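Local coordinates for protein phosphoinositol-specific phospholipase C (Pseudomonas sp., PDB 5FYP) that probably cleaves phosphoinositide lipids at the phosphodiester bond, acting as a calcium-dependent phospholipase C of a Gram-negative bacterium, at residues L185-H190 with V236-M241; Q198-R203 with V209-V214. All blocks are in the same frame, centred on the assembly; numbering follows the deposited sequence.

Contact 1 (L185-H190 with V236-M241)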
ATOM      1  N   LEU A 185       7.196  -1.517   1.040  1.00  8.03           N
ATOM      2  CA  LEU A 185       6.108  -1.425   2.014  1.00  7.65           C
ATOM      3  C   LEU A 185       4.857  -2.007   1.395  1.00  7.27           C
ATOM      4  O   LEU A 185       4.475  -1.598   0.311  1.00  9.20           O
ATOM      5  CB  LEU A 185       5.824   0.034   2.426  1.00  8.21           C
ATOM      6  CG  LEU A 185       6.842   0.716   3.328  1.00  8.93           C
ATOM      7  CD1 LEU A 185       8.155   1.001   2.632  1.00 11.47           C
ATOM      8  CD2 LEU A 185       6.270   1.998   3.889  1.00 10.34           C
ATOM      9  N   LEU A 186       4.237  -2.945   2.082  1.00  7.34           N
ATOM     10  CA  LEU A 186       3.024  -3.589   1.619  1.00  6.72           C
ATOM     11  C   LEU A 186       1.828  -3.055   2.406  1.00  6.75           C
ATOM     12  O   LEU A 186       1.918  -2.913   3.628  1.00  7.13           O
ATOM     13  CB  LEU A 186       3.124  -5.082   1.808  1.00  7.75           C
ATOM     14  CG  LEU A 186       4.332  -5.726   1.135  1.00  8.42           C
ATOM     15  CD1 LEU A 186       4.376  -7.203   1.449  1.00 10.20           C
ATOM     16  CD2 LEU A 186       4.342  -5.486  -0.369  1.00  8.77           C
ATOM     17  N   VAL A 187       0.715  -2.815   1.701  1.00  6.53           N
ATOM     18  CA  VAL A 187      -0.459  -2.207   2.326  1.00  6.34           C
ATOM     19  C   VAL A 187      -1.669  -3.053   1.966  1.00  6.82           C
ATOM     20  O   VAL A 187      -1.858  -3.385   0.803  1.00  9.20           O
ATOM     21  CB  VAL A 187      -0.645  -0.785   1.798  1.00  7.08           C
ATOM     22  CG1 VAL A 187      -1.827  -0.110   2.514  1.00  7.77           C
ATOM     23  CG2 VAL A 187       0.636   0.041   1.952  1.00  6.69           C
ATOM     24  N   LEU A 188      -2.498  -3.382   2.937  1.00  6.70           N
ATOM     25  CA  LEU A 188      -3.723  -4.156   2.705  1.00  6.87           C
ATOM     26  C   LEU A 188      -4.928  -3.218   2.641  1.00  6.79           C
ATOM     27  O   LEU A 188      -5.142  -2.393   3.536  1.00  7.15           O
ATOM     28  CB  LEU A 188      -3.922  -5.163   3.828  1.00  7.53           C
ATOM     29  CG  LEU A 188      -5.084  -6.130   3.657  1.00  8.38           C
ATOM     30  CD1 LEU A 188      -4.875  -7.043   2.445  1.00  9.68           C
ATOM     31  CD2 LEU A 188      -5.284  -6.939   4.916  1.00  9.15           C
ATOM     32  N   ASN A 189      -5.709  -3.361   1.565  1.00  6.62           N
ATOM     33  CA  ASN A 189      -7.017  -2.727   1.448  1.00  6.89           C
ATOM     34  C   ASN A 189      -8.065  -3.828   1.260  1.00  7.16           C
ATOM     35  O   ASN A 189      -7.749  -4.935   0.795  1.00  7.35           O
ATOM     36  CB  ASN A 189      -7.101  -1.736   0.273  1.00  7.38           C
ATOM     37  CG  ASN A 189      -6.251  -0.491   0.408  1.00  7.62           C
ATOM     38  OD1 ASN A 189      -5.672  -0.137   1.464  1.00 10.60           O
ATOM     39  ND2 ASN A 189      -6.207   0.224  -0.641  1.00  7.23           N
ATOM     40  N   HIS A 190      -9.315  -3.475   1.527  1.00  8.13           N
ATOM     41  CA  HIS A 190     -10.482  -4.319   1.259  1.00  8.32           C
ATOM     42  C   HIS A 190     -11.696  -3.407   1.354  1.00  8.35           C
ATOM     43  O   HIS A 190     -11.636  -2.384   2.020  1.00  9.96           O
ATOM     44  CB  HIS A 190     -10.558  -5.481   2.290  1.00  8.69           C
ATOM     45  CG  HIS A 190     -11.553  -6.558   1.964  1.00  8.45           C
ATOM     46  ND1 HIS A 190     -12.902  -6.415   2.157  1.00  9.24           N
ATOM     47  CD2 HIS A 190     -11.373  -7.789   1.432  1.00  9.49           C
ATOM     48  CE1 HIS A 190     -13.511  -7.497   1.746  1.00  9.83           C
ATOM     49  NE2 HIS A 190     -12.607  -8.350   1.287  1.00  9.19           N
ATOM     50  N   VAL A 236      -3.202   0.645  13.232  1.00  6.48           N
ATOM     51  CA  VAL A 236      -3.426   1.452  12.033  1.00  6.04           C
ATOM     52  C   VAL A 236      -2.421   2.601  11.916  1.00  6.40           C
ATOM     53  O   VAL A 236      -2.425   3.522  12.728  1.00  8.01           O
ATOM     54  CB  VAL A 236      -4.876   1.981  12.038  1.00  6.58           C
ATOM     55  CG1 VAL A 236      -5.119   3.010  10.966  1.00  7.36           C
ATOM     56  CG2 VAL A 236      -5.855   0.816  11.898  1.00  7.01           C
ATOM     57  N   ALA A 237      -1.654   2.546  10.828  1.00  5.93           N
ATOM     58  CA  ALA A 237      -0.646   3.545  10.509  1.00  6.40           C
ATOM     59  C   ALA A 237      -0.854   4.150   9.123  1.00  5.94           C
ATOM     60  O   ALA A 237      -0.028   4.926   8.633  1.00  6.21           O
ATOM     61  CB  ALA A 237       0.747   2.938  10.589  1.00  6.53           C
ATOM     62  N   MET A 238      -1.985   3.798   8.489  1.00  5.69           N
ATOM     63  CA  MET A 238      -2.319   4.184   7.130  1.00  5.55           C
ATOM     64  C   MET A 238      -3.832   4.270   7.026  1.00  5.74           C
ATOM     65  O   MET A 238      -4.536   3.570   7.760  1.00  6.26           O
ATOM     66  CB  MET A 238      -1.810   3.167   6.112  1.00  6.28           C
ATOM     67  CG  MET A 238      -0.296   3.052   6.091  1.00  6.61           C
ATOM     68  SD  MET A 238       0.207   2.349   4.504  1.00  7.83           S
ATOM     69  CE  MET A 238       1.994   2.358   4.643  1.00  8.12           C
ATOM     70  N   ASN A 239      -4.315   5.126   6.130  1.00  5.67           N
ATOM     71  CA  ASN A 239      -5.757   5.302   5.943  1.00  5.78           C
ATOM     72  C   ASN A 239      -6.068   5.428   4.459  1.00  6.07           C
ATOM     73  O   ASN A 239      -5.338   6.056   3.711  1.00  7.35           O
ATOM     74  CB  ASN A 239      -6.263   6.524   6.705  1.00  6.29           C
ATOM     75  CG  ASN A 239      -6.229   6.294   8.207  1.00  6.55           C
ATOM     76  OD1 ASN A 239      -5.234   6.619   8.891  1.00  7.23           O
ATOM     77  ND2 ASN A 239      -7.290   5.710   8.726  1.00  6.17           N
ATOM     78  N   ASN A 240      -7.202   4.830   4.059  1.00  6.39           N
ATOM     79  CA  ASN A 240      -7.611   4.752   2.657  0.50  7.91           C
ATOM     80  C   ASN A 240      -8.935   5.510   2.498  1.00  7.18           C
ATOM     81  O   ASN A 240      -9.921   5.228   3.171  1.00  8.30           O
ATOM     82  CB  ASN A 240      -7.722   3.309   2.118  0.50  9.74           C
ATOM     83  CG  ASN A 240      -7.437   3.176   0.588  0.50 10.25           C
ATOM     84  OD1 ASN A 240      -6.405   3.587  -0.014  0.50 14.33           O
ATOM     85  ND2 ASN A 240      -8.358   2.491  -0.035  0.50 12.47           N
ATOM     86  N   MET A 241      -8.926   6.451   1.559  1.00  7.74           N
ATOM     87  CA  MET A 241     -10.055   7.347   1.329  0.50  8.38           C
ATOM     88  C   MET A 241     -10.440   7.388  -0.127  1.00  8.31           C
ATOM     89  O   MET A 241      -9.603   7.583  -0.996  1.00  9.16           O
ATOM     90  CB  MET A 241      -9.719   8.761   1.781  0.50  9.87           C
ATOM     91  CG  MET A 241      -9.794   8.819   3.299  0.50 10.90           C
ATOM     92  SD  MET A 241      -8.322   8.554   4.255  0.50 10.74           S
ATOM     93  CE  MET A 241      -7.051   9.577   3.354  0.50  9.03           C
TER
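Inside a TIM-barrel-type fold, Val-187 and Asn-189 of strand 185-189 meet Met-238 and Asn-240 of strand 238-241 in the gap between the two strands. The two segments run in broadly the same direction, 47° apart, with axes 8.9 Å from each other, too far for backbone pairing; side chains make the contact. Met-238 does most of the reaching. Its CG lies anti to the carbonyl carbon (chi1 -63°), and the chain stays extended beyond CG, which carries the thioether over to Val-187. There the sulfur sits against both branches of the valine: SD is 3.5 Å from CG2 of Val-187 and 3.8 Å from its CG1. The terminal methyl CE of Met-238 also touches Val-187 CG2, at 3.8 Å, and has a looser neighbour in Leu-185, whose CD2 lies 4.4 Å from that CE.

In this barrel-type fold strand 210-211 pairs with the strand that carries Val-187, and Ser-212, just after it, packs against Val-187, Asn-189 and Met-238 alike. One residue pair further along, the lining turns polar. Asn-240 is modelled in two conformations; in one of them its side chain crosses that of Asn-189 at about a right angle, the amide planes 40° apart and the two CG atoms, of Asn-189 and Asn-240, 3.9 Å from each other, a geometry that holds for that copy alone. Asn-189 also lies against Asp-119, a ligand of the bound calcium ion, and its side chain is about 7 Å from the metal, so the polar end of this contact borders the calcium site. On the outer side of strand 185-189, Leu-188 packs on Leu-196 and Tyr-199 of helix 193-203.

Contact 2 (Q198-R203 with V209-V214). With SO4 (sulfate ion), chain E.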
ATOM      1  N   GLN A 198      -9.426  -8.811  10.864  1.00  8.43           N
ATOM      2  CA  GLN A 198      -9.119 -10.240  10.940  1.00  9.43           C
ATOM      3  C   GLN A 198      -7.614 -10.478  10.710  1.00  8.90           C
ATOM      4  O   GLN A 198      -6.996 -11.288  11.395  1.00  9.84           O
ATOM      5  CB  GLN A 198      -9.937 -10.995   9.911  1.00 10.07           C
ATOM      6  CG  GLN A 198     -11.420 -11.062  10.267  1.00 11.26           C
ATOM      7  CD  GLN A 198     -12.321 -11.304   9.069  1.00 12.45           C
ATOM      8  OE1 GLN A 198     -11.883 -11.686   7.995  1.00 16.75           O
ATOM      9  NE2 GLN A 198     -13.590 -11.113   9.259  1.00 16.99           N
ATOM     10  N   TYR A 199      -7.053  -9.789   9.713  1.00  8.59           N
ATOM     11  CA  TYR A 199      -5.622  -9.904   9.439  1.00  7.90           C
ATOM     12  C   TYR A 199      -4.794  -9.472  10.655  1.00  8.46           C
ATOM     13  O   TYR A 199      -3.892 -10.187  11.097  1.00  9.27           O
ATOM     14  CB  TYR A 199      -5.285  -9.098   8.187  1.00  8.57           C
ATOM     15  CG  TYR A 199      -3.798  -9.018   7.944  1.00  8.39           C
ATOM     16  CD1 TYR A 199      -3.121 -10.036   7.263  1.00  8.47           C
ATOM     17  CD2 TYR A 199      -3.057  -7.961   8.427  1.00  8.65           C
ATOM     18  CE1 TYR A 199      -1.752 -10.004   7.100  1.00  8.67           C
ATOM     19  CE2 TYR A 199      -1.679  -7.896   8.260  1.00  8.37           C
ATOM     20  CZ  TYR A 199      -1.026  -8.943   7.605  1.00  8.56           C
ATOM     21  OH  TYR A 199       0.325  -8.873   7.485  1.00  9.10           O
ATOM     22  N   ALA A 200      -5.108  -8.310  11.225  1.00  8.18           N
ATOM     23  CA  ALA A 200      -4.342  -7.797  12.344  1.00  8.54           C
ATOM     24  C   ALA A 200      -4.494  -8.663  13.589  1.00  9.18           C
ATOM     25  O   ALA A 200      -3.534  -8.853  14.339  1.00 10.73           O
ATOM     26  CB  ALA A 200      -4.719  -6.350  12.641  1.00  8.96           C
ATOM     27  N   GLU A 201      -5.698  -9.184  13.831  1.00  9.79           N
ATOM     28  CA  GLU A 201      -5.889 -10.087  14.979  1.00 11.41           C
ATOM     29  C   GLU A 201      -5.083 -11.365  14.823  1.00 11.13           C
ATOM     30  O   GLU A 201      -4.566 -11.890  15.800  1.00 12.68           O
ATOM     31  CB  GLU A 201      -7.379 -10.360  15.180  1.00 13.04           C
ATOM     32  CG  GLU A 201      -8.050  -9.128  15.751  1.00 20.00           C
ATOM     33  CD  GLU A 201      -9.250  -9.353  16.574  1.00 22.61           C
ATOM     34  OE1 GLU A 201      -9.851 -10.466  16.436  1.00 23.57           O
ATOM     35  OE2 GLU A 201      -9.540  -8.367  17.316  1.00 24.51           O
ATOM     36  N   ALA A 202      -4.959 -11.845  13.601  1.00 10.92           N
ATOM     37  CA  ALA A 202      -4.196 -13.073  13.344  1.00 10.29           C
ATOM     38  C   ALA A 202      -2.678 -12.856  13.470  1.00 11.47           C
ATOM     39  O   ALA A 202      -1.992 -13.710  14.018  1.00 14.01           O
ATOM     40  CB  ALA A 202      -4.522 -13.616  11.969  1.00 11.75           C
ATOM     41  N   ARG A 203      -2.186 -11.744  12.960  1.00 10.50           N
ATOM     42  CA  ARG A 203      -0.741 -11.550  12.799  1.00 10.78           C
ATOM     43  C   ARG A 203      -0.094 -10.689  13.878  1.00 10.69           C
ATOM     44  O   ARG A 203       1.114 -10.765  14.067  1.00 12.33           O
ATOM     45  CB  ARG A 203      -0.412 -10.995  11.411  1.00 11.02           C
ATOM     46  CG  ARG A 203      -0.913 -11.859  10.249  1.00 11.42           C
ATOM     47  CD  ARG A 203      -0.548 -13.314  10.347  1.00 12.41           C
ATOM     48  NE  ARG A 203       0.899 -13.502  10.453  1.00 12.55           N
ATOM     49  CZ  ARG A 203       1.512 -14.420  11.210  1.00 20.01           C
ATOM     50  NH1 ARG A 203       0.819 -15.269  11.973  1.00 22.25           N
ATOM     51  NH2 ARG A 203       2.820 -14.443  11.271  1.00 24.98           N
ATOM     52  N   VAL A 209       2.412  -6.769   6.630  1.00  8.01           N
ATOM     53  CA  VAL A 209       1.652  -5.819   5.819  1.00  7.50           C
ATOM     54  C   VAL A 209       0.991  -4.804   6.733  1.00  7.53           C
ATOM     55  O   VAL A 209       0.463  -5.142   7.793  1.00  8.18           O
ATOM     56  CB  VAL A 209       0.610  -6.600   4.968  1.00  8.80           C
ATOM     57  CG1 VAL A 209      -0.166  -5.688   4.035  1.00  8.66           C
ATOM     58  CG2 VAL A 209       1.259  -7.726   4.194  1.00  9.47           C
ATOM     59  N   PHE A 210       1.016  -3.546   6.288  1.00  6.69           N
ATOM     60  CA  PHE A 210       0.284  -2.445   6.942  1.00  6.42           C
ATOM     61  C   PHE A 210      -1.203  -2.521   6.590  1.00  6.48           C
ATOM     62  O   PHE A 210      -1.555  -2.527   5.416  1.00  9.75           O
ATOM     63  CB  PHE A 210       0.791  -1.089   6.430  1.00  6.72           C
ATOM     64  CG  PHE A 210       2.158  -0.719   6.916  1.00  6.68           C
ATOM     65  CD1 PHE A 210       3.309  -1.144   6.258  1.00  7.32           C
ATOM     66  CD2 PHE A 210       2.313   0.082   8.034  1.00  6.98           C
ATOM     67  CE1 PHE A 210       4.551  -0.770   6.702  1.00  8.54           C
ATOM     68  CE2 PHE A 210       3.559   0.423   8.505  1.00  8.88           C
ATOM     69  CZ  PHE A 210       4.683  -0.010   7.838  1.00  7.59           C
ATOM     70  N   ILE A 211      -2.099  -2.442   7.574  1.00  6.24           N
ATOM     71  CA  ILE A 211      -3.512  -2.326   7.268  1.00  6.49           C
ATOM     72  C   ILE A 211      -3.905  -0.862   7.060  1.00  6.22           C
ATOM     73  O   ILE A 211      -3.414   0.025   7.752  1.00  7.62           O
ATOM     74  CB  ILE A 211      -4.401  -2.996   8.323  1.00  6.93           C
ATOM     75  CG1 ILE A 211      -4.246  -2.415   9.730  1.00  8.07           C
ATOM     76  CG2 ILE A 211      -4.167  -4.505   8.330  1.00  7.50           C
ATOM     77  CD1 ILE A 211      -5.356  -2.827  10.675  1.00  8.54           C
ATOM     78  N   SER A 212      -4.760  -0.612   6.062  1.00  5.92           N
ATOM     79  CA  SER A 212      -5.173   0.746   5.770  1.00  5.77           C
ATOM     80  C   SER A 212      -6.687   0.793   5.591  1.00  5.87           C
ATOM     81  O   SER A 212      -7.187   0.517   4.503  1.00  6.81           O
ATOM     82  CB  SER A 212      -4.467   1.263   4.531  1.00  6.52           C
ATOM     83  OG  SER A 212      -4.841   2.602   4.297  1.00  7.12           O
ATOM     84  N   PRO A 213      -7.413   1.059   6.677  1.00  5.95           N
ATOM     85  CA  PRO A 213      -8.878   0.943   6.605  1.00  6.35           C
ATOM     86  C   PRO A 213      -9.535   2.043   5.801  1.00  5.73           C
ATOM     87  O   PRO A 213      -9.048   3.172   5.719  1.00  6.20           O
ATOM     88  CB  PRO A 213      -9.300   1.011   8.074  1.00  7.00           C
ATOM     89  CG  PRO A 213      -8.212   1.776   8.739  1.00  7.91           C
ATOM     90  CD  PRO A 213      -6.951   1.338   8.040  1.00  6.26           C
ATOM     91  N   VAL A 214     -10.709   1.700   5.277  1.00  6.37           N
ATOM     92  CA  VAL A 214     -11.630   2.651   4.691  1.00  7.02           C
ATOM     93  C   VAL A 214     -11.970   3.672   5.778  1.00  6.98           C
ATOM     94  O   VAL A 214     -12.347   3.327   6.894  1.00  8.17           O
ATOM     95  CB  VAL A 214     -12.917   1.951   4.203  1.00  8.23           C
ATOM     96  CG1 VAL A 214     -13.924   2.971   3.697  1.00 10.00           C
ATOM     97  CG2 VAL A 214     -12.599   0.920   3.121  1.00  9.05           C
TER
HETATM   98  S   SO4 E1299       3.761 -17.290  13.632  1.00 30.79           S
HETATM   99  O1  SO4 E1299       2.309 -16.931  13.816  1.00 37.67           O
HETATM  100  O2  SO4 E1299       3.829 -18.754  13.329  1.00 35.15           O
HETATM  101  O3  SO4 E1299       4.326 -16.529  12.472  1.00 39.32           O
HETATM  102  O4  SO4 E1299       4.561 -17.177  14.899  1.00 36.49           O
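A tyrosine hydroxyl takes a backbone N-H here: Val-209 N donates to OH of Tyr-199 over 3.1 Å, a weak bond with an N-H...O angle of only 134°. The pair ties the helix of a beta-alpha-beta unit (strand 184-189, helix 193-203, strand 210-211) to the segment entering its second strand, within the TIM-barrel-type fold. The principal polar partner of the same buried hydroxyl is Asp-137 of helix 133-144, with the weak Val-209 bond as the second; together they probably limit its movement.

With CG anti to the backbone N (chi1 172°), the Tyr-199 ring extends off the helix so that its OH end lies beside Val-209, whose side chain it crosses at about a right angle. Val-209 CB comes within 3.4 Å of Tyr-199 OH. Nearer the ring's root, CD2 of Tyr-199 meets the branch methyl CG2 of Ile-211 at 3.6 Å, approached obliquely. The other arm of Ile-211 goes to the neighbouring helix residue: with CG1 held between the backbone N and the carbonyl carbon (chi1 60°), CD1 reaches CB of Ala-200 at 4.1 Å. The two isoleucine branches thus serve successive helix residues.

One face of the Tyr-199 ring carries CG of Arg-203, 3.7 Å above its plane and offset toward the rim. Arg-203 bends beyond this point, its NE forming a salt bridge with Asp-137, the aspartate that also holds the tyrosine. At the guanidinium's far edge sits a sulfate ion, probably from the crystallisation liquor, with its sulfur in the guanidinium plane; two nearly straight bonds hold it, NH1 of Arg-203 to O1 at 2.9 Å and NH2 to O3 at 2.8 Å.

Contacts 1 and 2 exemplify the inner and outer layers of one barrel wall, their centres about 8 Å apart. Along the chain, strand 184-189 comes first, then helix 193-203, strand 210-211 and finally strand 238-242, so contact 2 is nested within the loop that contact 1 closes. Strands 184-189 and 210-211 are parallel neighbours in a sheet, joined by probable hydrogen bonds of Phe-210 to Leu-186 and Leu-188. Just past strand 210-211, Pro-213 shares a backbone hydrogen bond with Asn-240 of strand 238-242. Contact 2 therefore seats a helix outside the wall, whereas contact 1 lies inside it, its Asn-189 end bordering the calcium site.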